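Local structure of GDP-L-fucose synthase (Campylobacter jejuni subsp. jejuni serotype O:2, 7M13) at residues B[115-126]-B[272-280]. The protein binds NADPH and probably acts as an NADP-dependent reductase of GDP-sugars, in the biosynthesis of the GDP-heptose used for capsular polysaccharide. Residues are numbered along the deposited sequence; the frame is centred on the assembly and turned at random.
Sequences YPENAKNPLKEE and SKNTHINIG. With EDO (1,2-ethanediol), chain H.
Tyr115 points its hydroxyl at two polar side chains of 272-280. Its OH donates to Asn278 OD1 at 2.6 Å. The bond lies in the amide's carbonyl plane and meets a lone pair. The ring stands nearly at right angles to the amide, with planes 82° apart. The same OH accepts a weak bond from His276 NE2 at 3.1 Å. The Tyr115 and His276 rings meet at their margins and do not stack. Further along, Leu123 O lies close to Asn278 ND2, but the angle is too poor for a hydrogen bond. That amide nitrogen instead donates to Asp320 O.

The contact lies in the Rossmann-type domain of this epimerase/dehydratase family. There the loop after strand 105-111 meets strand 277-278, which pairs in parallel with strand 162-171. The side chain of Tyr115 is about 10 Å from the bound NADP.

Glu125 is gripped through both backbone and side chain. Its carbonyl O takes a second weak bond from His276 NE2, at 3.0 Å. NE2 thus divides its N-H between two acceptors near the edge of its ring. The Glu125 chain bends at chi2 (91°), which brings the carboxylate over the Asn278 amide. The two flat groups stack, only 10° from parallel. OE2 accepts a straight bond from Asn278 N at 2.8 Å, on its anti side and a little out of the carboxylate plane. Water 1 lies within hydrogen-bonding distance of both OE2 and Asn278 O, though it has more acceptors near it than protons to give. At Glu126 the backbone CA packs against Asn274 ND2 at 3.6 Å. Water 2 sits between Glu126 OE1, where the bond would be weak, and Asn274 O, and may bridge them.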
loop_
_atom_site.group_PDB
_atom_site.type_symbol
_atom_site.label_atom_id
_atom_site.label_comp_id
_atom_site.label_asym_id
_atom_site.label_seq_id
_atom_site.Cartn_x
_atom_site.Cartn_y
_atom_site.Cartn_z
ATOM N N TYR B 115 10.964 -4.491 4.118
ATOM C CA TYR B 115 11.121 -5.109 5.438
ATOM C C TYR B 115 11.410 -4.060 6.496
ATOM O O TYR B 115 12.050 -3.042 6.224
ATOM C CB TYR B 115 12.200 -6.192 5.408
ATOM C CG TYR B 115 11.800 -7.427 4.662
ATOM C CD1 TYR B 115 10.725 -8.228 5.029
ATOM C CD2 TYR B 115 12.542 -7.827 3.559
ATOM C CE1 TYR B 115 10.406 -9.384 4.333
ATOM C CE2 TYR B 115 12.238 -8.982 2.862
ATOM C CZ TYR B 115 11.155 -9.751 3.237
ATOM O OH TYR B 115 10.849 -10.882 2.553
ATOM N N PRO B 116 11.028 -4.337 7.758
ATOM C CA PRO B 116 11.285 -3.413 8.859
ATOM C C PRO B 116 12.778 -3.084 8.973
ATOM O O PRO B 116 13.589 -3.987 8.837
ATOM C CB PRO B 116 10.809 -4.146 10.109
ATOM C CG PRO B 116 9.762 -5.131 9.591
ATOM C CD PRO B 116 10.291 -5.532 8.217
ATOM N N GLU B 117 13.110 -1.822 9.254
ATOM C CA GLU B 117 14.514 -1.364 9.390
ATOM C C GLU B 117 15.229 -2.248 10.430
ATOM O O GLU B 117 16.363 -2.646 10.184
ATOM C CB GLU B 117 14.485 0.105 9.820
ATOM C CG GLU B 117 15.860 0.693 10.065
ATOM C CD GLU B 117 15.839 2.204 10.210
ATOM O OE1 GLU B 117 14.826 2.733 10.681
ATOM O OE2 GLU B 117 16.846 2.825 9.862
ATOM N N ASN B 118 14.552 -2.570 11.512
ATOM C CA ASN B 118 15.225 -3.231 12.663
ATOM C C ASN B 118 14.885 -4.722 12.692
ATOM O O ASN B 118 15.195 -5.381 13.715
ATOM C CB ASN B 118 14.869 -2.527 13.968
ATOM C CG ASN B 118 15.481 -1.145 14.071
ATOM O OD1 ASN B 118 16.624 -0.930 13.677
ATOM N ND2 ASN B 118 14.706 -0.191 14.554
ATOM N N ALA B 119 14.389 -5.293 11.596
ATOM C CA ALA B 119 14.134 -6.752 11.574
ATOM C C ALA B 119 15.465 -7.516 11.615
ATOM O O ALA B 119 16.485 -7.037 11.124
ATOM C CB ALA B 119 13.312 -7.146 10.365
ATOM N N LYS B 120 15.427 -8.701 12.194
ATOM C CA LYS B 120 16.625 -9.549 12.356
ATOM C C LYS B 120 17.134 -10.014 10.990
ATOM O O LYS B 120 16.346 -10.442 10.142
ATOM C CB LYS B 120 16.264 -10.751 13.219
ATOM C CG LYS B 120 17.373 -11.782 13.338
ATOM C CD LYS B 120 17.034 -12.979 14.167
ATOM C CE LYS B 120 18.149 -13.997 14.132
ATOM N NZ LYS B 120 18.124 -14.761 12.867
ATOM N N ASN B 121 18.444 -9.992 10.815
ATOM C CA ASN B 121 19.091 -10.703 9.692
ATOM C C ASN B 121 19.382 -12.131 10.115
ATOM O O ASN B 121 19.759 -12.382 11.272
ATOM C CB ASN B 121 20.389 -10.025 9.287
ATOM C CG ASN B 121 20.179 -8.670 8.668
ATOM O OD1 ASN B 121 19.432 -8.545 7.706
ATOM N ND2 ASN B 121 20.869 -7.668 9.193
ATOM N N PRO B 122 19.287 -13.101 9.192
ATOM C CA PRO B 122 18.835 -12.862 7.823
ATOM C C PRO B 122 17.315 -12.692 7.786
ATOM O O PRO B 122 16.588 -13.303 8.551
ATOM C CB PRO B 122 19.316 -14.104 7.083
ATOM C CG PRO B 122 19.226 -15.195 8.147
ATOM C CD PRO B 122 19.660 -14.508 9.418
ATOM N N LEU B 123 16.845 -11.872 6.839
ATOM C CA LEU B 123 15.417 -11.488 6.769
ATOM C C LEU B 123 14.580 -12.614 6.188
ATOM O O LEU B 123 14.843 -13.054 5.041
ATOM C CB LEU B 123 15.290 -10.251 5.882
ATOM C CG LEU B 123 16.016 -9.021 6.385
ATOM C CD1 LEU B 123 16.197 -8.018 5.256
ATOM C CD2 LEU B 123 15.250 -8.420 7.558
ATOM N N LYS B 124 13.595 -13.092 6.938
ATOM C CA LYS B 124 12.607 -14.074 6.481
ATOM C C LYS B 124 11.459 -13.332 5.812
ATOM O O LYS B 124 11.125 -12.221 6.222
ATOM C CB LYS B 124 12.129 -14.868 7.684
ATOM C CG LYS B 124 13.192 -15.723 8.359
ATOM C CD LYS B 124 12.595 -16.632 9.433
ATOM C CE LYS B 124 11.664 -17.705 8.928
ATOM N NZ LYS B 124 11.121 -18.534 10.033
ATOM N N GLU B 125 10.773 -14.032 4.936
ATOM C CA GLU B 125 9.596 -13.455 4.227
ATOM C C GLU B 125 8.577 -12.993 5.273
ATOM O O GLU B 125 7.876 -11.987 5.037
ATOM C CB GLU B 125 9.095 -14.488 3.240
ATOM C CG GLU B 125 10.005 -14.657 2.040
ATOM C CD GLU B 125 11.093 -15.725 2.133
ATOM O OE1 GLU B 125 11.309 -16.278 3.271
ATOM O OE2 GLU B 125 11.723 -16.054 1.086
ATOM N N GLU B 126 8.435 -13.732 6.362
ATOM C CA GLU B 126 7.421 -13.502 7.396
ATOM C C GLU B 126 7.714 -12.243 8.186
ATOM O O GLU B 126 6.854 -11.899 9.012
ATOM C CB GLU B 126 7.351 -14.689 8.360
ATOM C CG GLU B 126 6.829 -15.962 7.732
ATOM C CD GLU B 126 7.879 -16.872 7.098
ATOM O OE1 GLU B 126 7.498 -18.037 6.805
ATOM O OE2 GLU B 126 9.063 -16.442 6.883
ATOM N N SER B 272 -1.461 -18.771 3.588
ATOM C CA SER B 272 -1.826 -17.950 2.403
ATOM C C SER B 272 -1.565 -16.475 2.739
ATOM O O SER B 272 -2.464 -15.653 2.658
ATOM C CB SER B 272 -3.225 -18.209 1.974
ATOM O OG SER B 272 -3.281 -19.507 1.373
ATOM N N LYS B 273 -0.342 -16.191 3.153
ATOM C CA LYS B 273 0.168 -14.840 3.467
ATOM C C LYS B 273 1.674 -14.948 3.350
ATOM O O LYS B 273 2.213 -16.057 3.545
ATOM C CB LYS B 273 -0.197 -14.371 4.878
ATOM C CG LYS B 273 0.065 -12.908 5.151
ATOM C CD LYS B 273 -0.481 -12.475 6.519
ATOM C CE LYS B 273 0.320 -13.034 7.675
ATOM N NZ LYS B 273 0.016 -12.311 8.935
ATOM N N ASN B 274 2.361 -13.843 3.079
ATOM C CA ASN B 274 3.828 -13.814 2.958
ATOM C C ASN B 274 4.252 -14.851 1.917
ATOM O O ASN B 274 5.227 -15.616 2.131
ATOM C CB ASN B 274 4.483 -14.020 4.321
ATOM C CG ASN B 274 4.164 -12.877 5.265
ATOM O OD1 ASN B 274 4.174 -11.714 4.873
ATOM N ND2 ASN B 274 3.901 -13.199 6.524
ATOM N N THR B 275 3.576 -14.845 0.780
ATOM C CA THR B 275 3.888 -15.748 -0.347
ATOM C C THR B 275 4.897 -15.173 -1.318
ATOM O O THR B 275 5.159 -15.832 -2.342
ATOM C CB THR B 275 2.621 -16.194 -1.060
ATOM O OG1 THR B 275 1.915 -15.062 -1.566
ATOM C CG2 THR B 275 1.747 -17.035 -0.170
ATOM N N HIS B 276 5.427 -13.985 -1.041
ATOM C CA HIS B 276 6.616 -13.480 -1.747
ATOM C C HIS B 276 7.809 -14.376 -1.426
ATOM O O HIS B 276 7.755 -15.163 -0.444
ATOM C CB HIS B 276 6.895 -12.025 -1.386
ATOM C CG HIS B 276 7.054 -11.744 0.054
ATOM N ND1 HIS B 276 5.997 -11.693 0.911
ATOM C CD2 HIS B 276 8.179 -11.530 0.786
ATOM C CE1 HIS B 276 6.453 -11.439 2.134
ATOM N NE2 HIS B 276 7.787 -11.338 2.078
ATOM N N ILE B 277 8.852 -14.291 -2.245
ATOM C CA ILE B 277 10.052 -15.164 -2.073
ATOM C C ILE B 277 11.282 -14.287 -2.107
ATOM O O ILE B 277 11.527 -13.616 -3.111
ATOM C CB ILE B 277 10.141 -16.199 -3.205
ATOM C CG1 ILE B 277 8.807 -16.863 -3.548
ATOM C CG2 ILE B 277 11.223 -17.205 -2.886
ATOM C CD1 ILE B 277 8.861 -17.661 -4.819
ATOM N N ASN B 278 12.125 -14.414 -1.104
ATOM C CA ASN B 278 13.422 -13.712 -1.132
ATOM C C ASN B 278 14.364 -14.417 -2.125
ATOM O O ASN B 278 14.366 -15.640 -2.198
ATOM C CB ASN B 278 14.097 -13.736 0.225
ATOM C CG ASN B 278 13.344 -12.960 1.264
ATOM O OD1 ASN B 278 12.583 -12.034 0.952
ATOM N ND2 ASN B 278 13.599 -13.325 2.528
ATOM N N ILE B 279 15.140 -13.635 -2.852
ATOM C CA ILE B 279 16.182 -14.193 -3.745
ATOM C C ILE B 279 17.497 -13.513 -3.367
ATOM O O ILE B 279 17.495 -12.429 -2.772
ATOM C CB ILE B 279 15.813 -14.053 -5.235
ATOM C CG1 ILE B 279 15.665 -12.609 -5.701
ATOM C CG2 ILE B 279 14.570 -14.873 -5.542
ATOM C CD1 ILE B 279 15.497 -12.442 -7.192
ATOM N N GLY B 280 18.594 -14.174 -3.681
ATOM C CA GLY B 280 19.897 -13.695 -3.216
ATOM C C GLY B 280 20.877 -14.845 -3.191
ATOM O O GLY B 280 20.553 -15.932 -3.616
HETATM C C1 EDO H . 10.697 -9.494 13.070
HETATM O O1 EDO H . 10.252 -9.133 14.363
HETATM C C2 EDO H . 12.031 -10.147 13.113
HETATM O O2 EDO H . 13.032 -9.306 13.590
HETATM O O HOH W 1 13.880 -17.421 -0.089
HETATM O O HOH W 2 7.130 -17.543 3.729
#